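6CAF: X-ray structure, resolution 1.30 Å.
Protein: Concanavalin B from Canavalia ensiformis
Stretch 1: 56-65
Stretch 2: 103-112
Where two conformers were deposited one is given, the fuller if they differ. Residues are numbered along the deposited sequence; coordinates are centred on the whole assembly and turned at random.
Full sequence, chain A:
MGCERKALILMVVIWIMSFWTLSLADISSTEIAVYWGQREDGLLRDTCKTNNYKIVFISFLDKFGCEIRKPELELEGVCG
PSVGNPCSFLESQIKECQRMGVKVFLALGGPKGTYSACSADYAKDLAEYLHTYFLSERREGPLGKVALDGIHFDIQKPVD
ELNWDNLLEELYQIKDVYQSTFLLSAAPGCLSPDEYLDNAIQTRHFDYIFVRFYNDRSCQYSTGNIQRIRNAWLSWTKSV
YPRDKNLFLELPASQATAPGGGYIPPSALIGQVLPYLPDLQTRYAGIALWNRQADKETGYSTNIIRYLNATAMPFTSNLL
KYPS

Stretch 1, residues 56-65: VFISFLDKFG
Stretch 2 103-112: KVFLALGGPK

Two neighbouring parallel β-strands, 56-61 and the strand that starts at Lys103, are joined by six backbone hydrogen bonds, and their pairing slips by one residue at a cis peptide before Phe60. The strand axes approach to 4.5 Å and run 29° apart. Val56, Phe57 and Ile58 pair with Val104, Phe105 and Leu106 at CA-CA distances of 4.8-5.0 Å; beyond the slip, Leu61 pairs with Leu108 (CA-CA 4.8 Å). The ladder alternates in the parallel manner: Val56 N to Lys103 O (2.9 Å), Phe105 N to Val56 O (2.9 Å), Ile58 N to Phe105 O (2.8 Å), Ala107 N to Ile58 O (2.8 Å), Leu61 N to Ala107 O (2.9 Å) and Gly109 N to Leu61 O (2.9 Å). Ser59 and Phe60 thus both lie between the bonds at Ile58 O and Leu61 N, a bulge of one extra residue. Ser59 (chi1 m) turns its hydroxyl back on its own strand, donating from OG to Phe57 O (2.8 Å).

One sheet face carries Val56, Ile58, Leu61, Val104, Leu106 and Leu108. There Ile58 (m, t) sets CD1 3.5 Å from Val104 CG1, and Leu61 (t, p) sets CD2 3.9 Å from Leu108 CD2 (m, t). On the other face, Phe57 (m) directs its ring edge at the face of Phe105 (m), centroids 5.8 Å apart and planes at 89°.

Phe60 (phi/psi -146/152, chi1 m, chi2 -85°) lays its ring along the second stretch: CD1 is 3.6 Å from Ala107 CB, and CE2 is 3.6 Å from Pro111 CD. Gly110 CA sits over the ring face, 3.6 Å from its centroid and 9° off the normal. A CB on Gly110 would come 2.6 Å from Phe60 CD2, a clash; its backbone (93/-171) independently calls for glycine, as does that of Gly109 (96/-119).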

# COMPACT_ATOMS: atom_id res chain seq x y z
N VAL A 56 -2.39 1.85 7.34
CA VAL A 56 -3.59 1.30 6.74
C VAL A 56 -3.80 2.00 5.40
O VAL A 56 -3.82 3.23 5.33
CB VAL A 56 -4.82 1.49 7.65
CG1 VAL A 56 -6.08 1.00 6.98
CG2 VAL A 56 -4.60 0.79 8.96
N PHE A 57 -3.96 1.20 4.36
CA PHE A 57 -4.28 1.69 3.03
C PHE A 57 -5.79 1.64 2.83
O PHE A 57 -6.37 0.54 2.77
CB PHE A 57 -3.67 0.82 1.93
CG PHE A 57 -2.19 0.63 1.99
CD1 PHE A 57 -1.32 1.70 1.87
CD2 PHE A 57 -1.66 -0.63 2.09
CE1 PHE A 57 0.04 1.49 1.86
CE2 PHE A 57 -0.30 -0.84 2.05
CZ PHE A 57 0.56 0.22 1.96
N ILE A 58 -6.45 2.79 2.72
CA ILE A 58 -7.87 2.83 2.35
C ILE A 58 -7.96 2.56 0.85
O ILE A 58 -7.39 3.31 0.04
CB ILE A 58 -8.52 4.17 2.71
CG1 ILE A 58 -8.49 4.37 4.23
CG2 ILE A 58 -9.92 4.23 2.16
CD1 ILE A 58 -9.04 5.68 4.71
N SER A 59 -8.64 1.46 0.51
CA SER A 59 -8.49 0.83 -0.79
C SER A 59 -9.84 0.61 -1.46
O SER A 59 -10.65 -0.13 -0.91
CB SER A 59 -7.80 -0.51 -0.56
OG SER A 59 -6.54 -0.32 0.10
N PHE A 60 -10.13 1.20 -2.61
CA PHE A 60 -9.26 1.94 -3.50
C PHE A 60 -10.01 3.08 -4.16
O PHE A 60 -11.21 2.97 -4.41
CB PHE A 60 -8.78 1.05 -4.66
CG PHE A 60 -7.91 -0.10 -4.24
CD1 PHE A 60 -6.55 0.07 -4.08
CD2 PHE A 60 -8.45 -1.34 -4.00
CE1 PHE A 60 -5.74 -0.97 -3.70
CE2 PHE A 60 -7.65 -2.40 -3.64
CZ PHE A 60 -6.30 -2.21 -3.47
N LEU A 61 -9.28 4.14 -4.52
CA LEU A 61 -9.75 5.11 -5.51
C LEU A 61 -9.40 4.50 -6.87
O LEU A 61 -8.24 4.45 -7.26
CB LEU A 61 -9.07 6.45 -5.32
CG LEU A 61 -9.70 7.58 -6.12
CD1 LEU A 61 -10.96 8.10 -5.44
CD2 LEU A 61 -8.71 8.69 -6.35
N ASP A 62 -10.41 3.92 -7.53
CA ASP A 62 -10.18 3.08 -8.69
C ASP A 62 -10.88 3.49 -9.96
O ASP A 62 -10.84 2.73 -10.92
CB ASP A 62 -10.50 1.63 -8.38
CG ASP A 62 -11.94 1.41 -8.13
OD1 ASP A 62 -12.76 2.34 -8.08
OD2 ASP A 62 -12.30 0.23 -7.96
N LYS A 63 -11.45 4.70 -9.99
CA LYS A 63 -12.13 5.20 -11.18
C LYS A 63 -11.71 6.64 -11.39
O LYS A 63 -12.23 7.56 -10.77
CB LYS A 63 -13.65 5.06 -11.06
CG LYS A 63 -14.14 3.67 -11.41
CD LYS A 63 -15.61 3.49 -11.06
CE LYS A 63 -15.76 2.56 -9.87
NZ LYS A 63 -15.61 3.24 -8.55
N PHE A 64 -10.73 6.82 -12.27
CA PHE A 64 -10.24 8.14 -12.59
C PHE A 64 -9.58 8.08 -13.95
O PHE A 64 -9.21 7.00 -14.41
CB PHE A 64 -9.34 8.73 -11.49
CG PHE A 64 -8.13 7.92 -11.16
CD1 PHE A 64 -6.97 8.04 -11.89
CD2 PHE A 64 -8.12 7.09 -10.05
CE1 PHE A 64 -5.84 7.34 -11.57
CE2 PHE A 64 -6.98 6.38 -9.72
CZ PHE A 64 -5.85 6.51 -10.48
N GLY A 65 -9.39 9.24 -14.58
CA GLY A 65 -8.89 9.32 -15.94
C GLY A 65 -9.35 10.59 -16.56
O GLY A 65 -9.94 11.44 -15.90
N LYS A 103 -0.62 5.48 10.39
CA LYS A 103 -0.64 6.28 9.17
C LYS A 103 -1.74 5.76 8.27
O LYS A 103 -1.80 4.56 8.02
CB LYS A 103 0.70 6.20 8.48
CG LYS A 103 1.84 6.81 9.26
CD LYS A 103 3.12 6.79 8.47
CE LYS A 103 4.26 7.39 9.26
NZ LYS A 103 4.79 6.35 10.16
N VAL A 104 -2.60 6.64 7.78
CA VAL A 104 -3.69 6.24 6.92
C VAL A 104 -3.41 6.82 5.54
O VAL A 104 -3.28 8.04 5.36
CB VAL A 104 -5.02 6.76 7.47
CG1 VAL A 104 -6.18 6.35 6.58
CG2 VAL A 104 -5.25 6.29 8.90
N PHE A 105 -3.29 5.93 4.57
CA PHE A 105 -3.03 6.31 3.20
C PHE A 105 -4.29 6.10 2.37
O PHE A 105 -5.12 5.25 2.71
CB PHE A 105 -1.96 5.40 2.59
CG PHE A 105 -0.53 5.67 2.96
CD1 PHE A 105 -0.10 5.81 4.22
CD2 PHE A 105 0.41 5.71 1.97
CE1 PHE A 105 1.24 5.99 4.51
CE2 PHE A 105 1.75 5.89 2.25
CZ PHE A 105 2.17 5.99 3.54
N LEU A 106 -4.41 6.85 1.26
CA LEU A 106 -5.34 6.48 0.21
C LEU A 106 -4.62 5.68 -0.86
O LEU A 106 -3.60 6.14 -1.37
CB LEU A 106 -5.97 7.73 -0.43
CG LEU A 106 -6.99 7.44 -1.52
CD1 LEU A 106 -8.23 6.76 -0.99
CD2 LEU A 106 -7.33 8.72 -2.25
N ALA A 107 -5.14 4.51 -1.17
CA ALA A 107 -4.58 3.70 -2.25
C ALA A 107 -5.31 3.95 -3.56
O ALA A 107 -6.54 3.84 -3.65
CB ALA A 107 -4.64 2.23 -1.90
N LEU A 108 -4.52 4.26 -4.59
CA LEU A 108 -4.99 4.37 -5.94
C LEU A 108 -4.90 3.03 -6.63
O LEU A 108 -3.90 2.32 -6.47
CB LEU A 108 -4.11 5.35 -6.73
CG LEU A 108 -3.80 6.70 -6.10
CD1 LEU A 108 -2.92 7.51 -7.01
CD2 LEU A 108 -5.08 7.44 -5.80
N GLY A 109 -5.90 2.73 -7.45
CA GLY A 109 -5.79 1.61 -8.38
C GLY A 109 -6.42 0.35 -7.82
O GLY A 109 -7.62 0.32 -7.54
N GLY A 110 -5.61 -0.69 -7.65
CA GLY A 110 -6.07 -1.98 -7.16
C GLY A 110 -6.45 -2.93 -8.28
O GLY A 110 -6.20 -2.69 -9.46
N PRO A 111 -7.06 -4.05 -7.90
CA PRO A 111 -7.31 -5.13 -8.86
C PRO A 111 -8.52 -4.93 -9.76
O PRO A 111 -8.72 -5.72 -10.68
CB PRO A 111 -7.53 -6.34 -7.96
CG PRO A 111 -7.98 -5.77 -6.67
CD PRO A 111 -7.27 -4.47 -6.51
N LYS A 112 -9.31 -3.89 -9.50
CA LYS A 112 -10.55 -3.64 -10.23
C LYS A 112 -10.63 -2.19 -10.69
O LYS A 112 -9.81 -1.40 -10.40
CB LYS A 112 -11.80 -3.94 -9.33
CG LYS A 112 -11.86 -5.29 -8.65
CD LYS A 112 -13.18 -5.46 -7.92
CE LYS A 112 -13.29 -6.84 -7.31
NZ LYS A 112 -12.45 -6.97 -6.09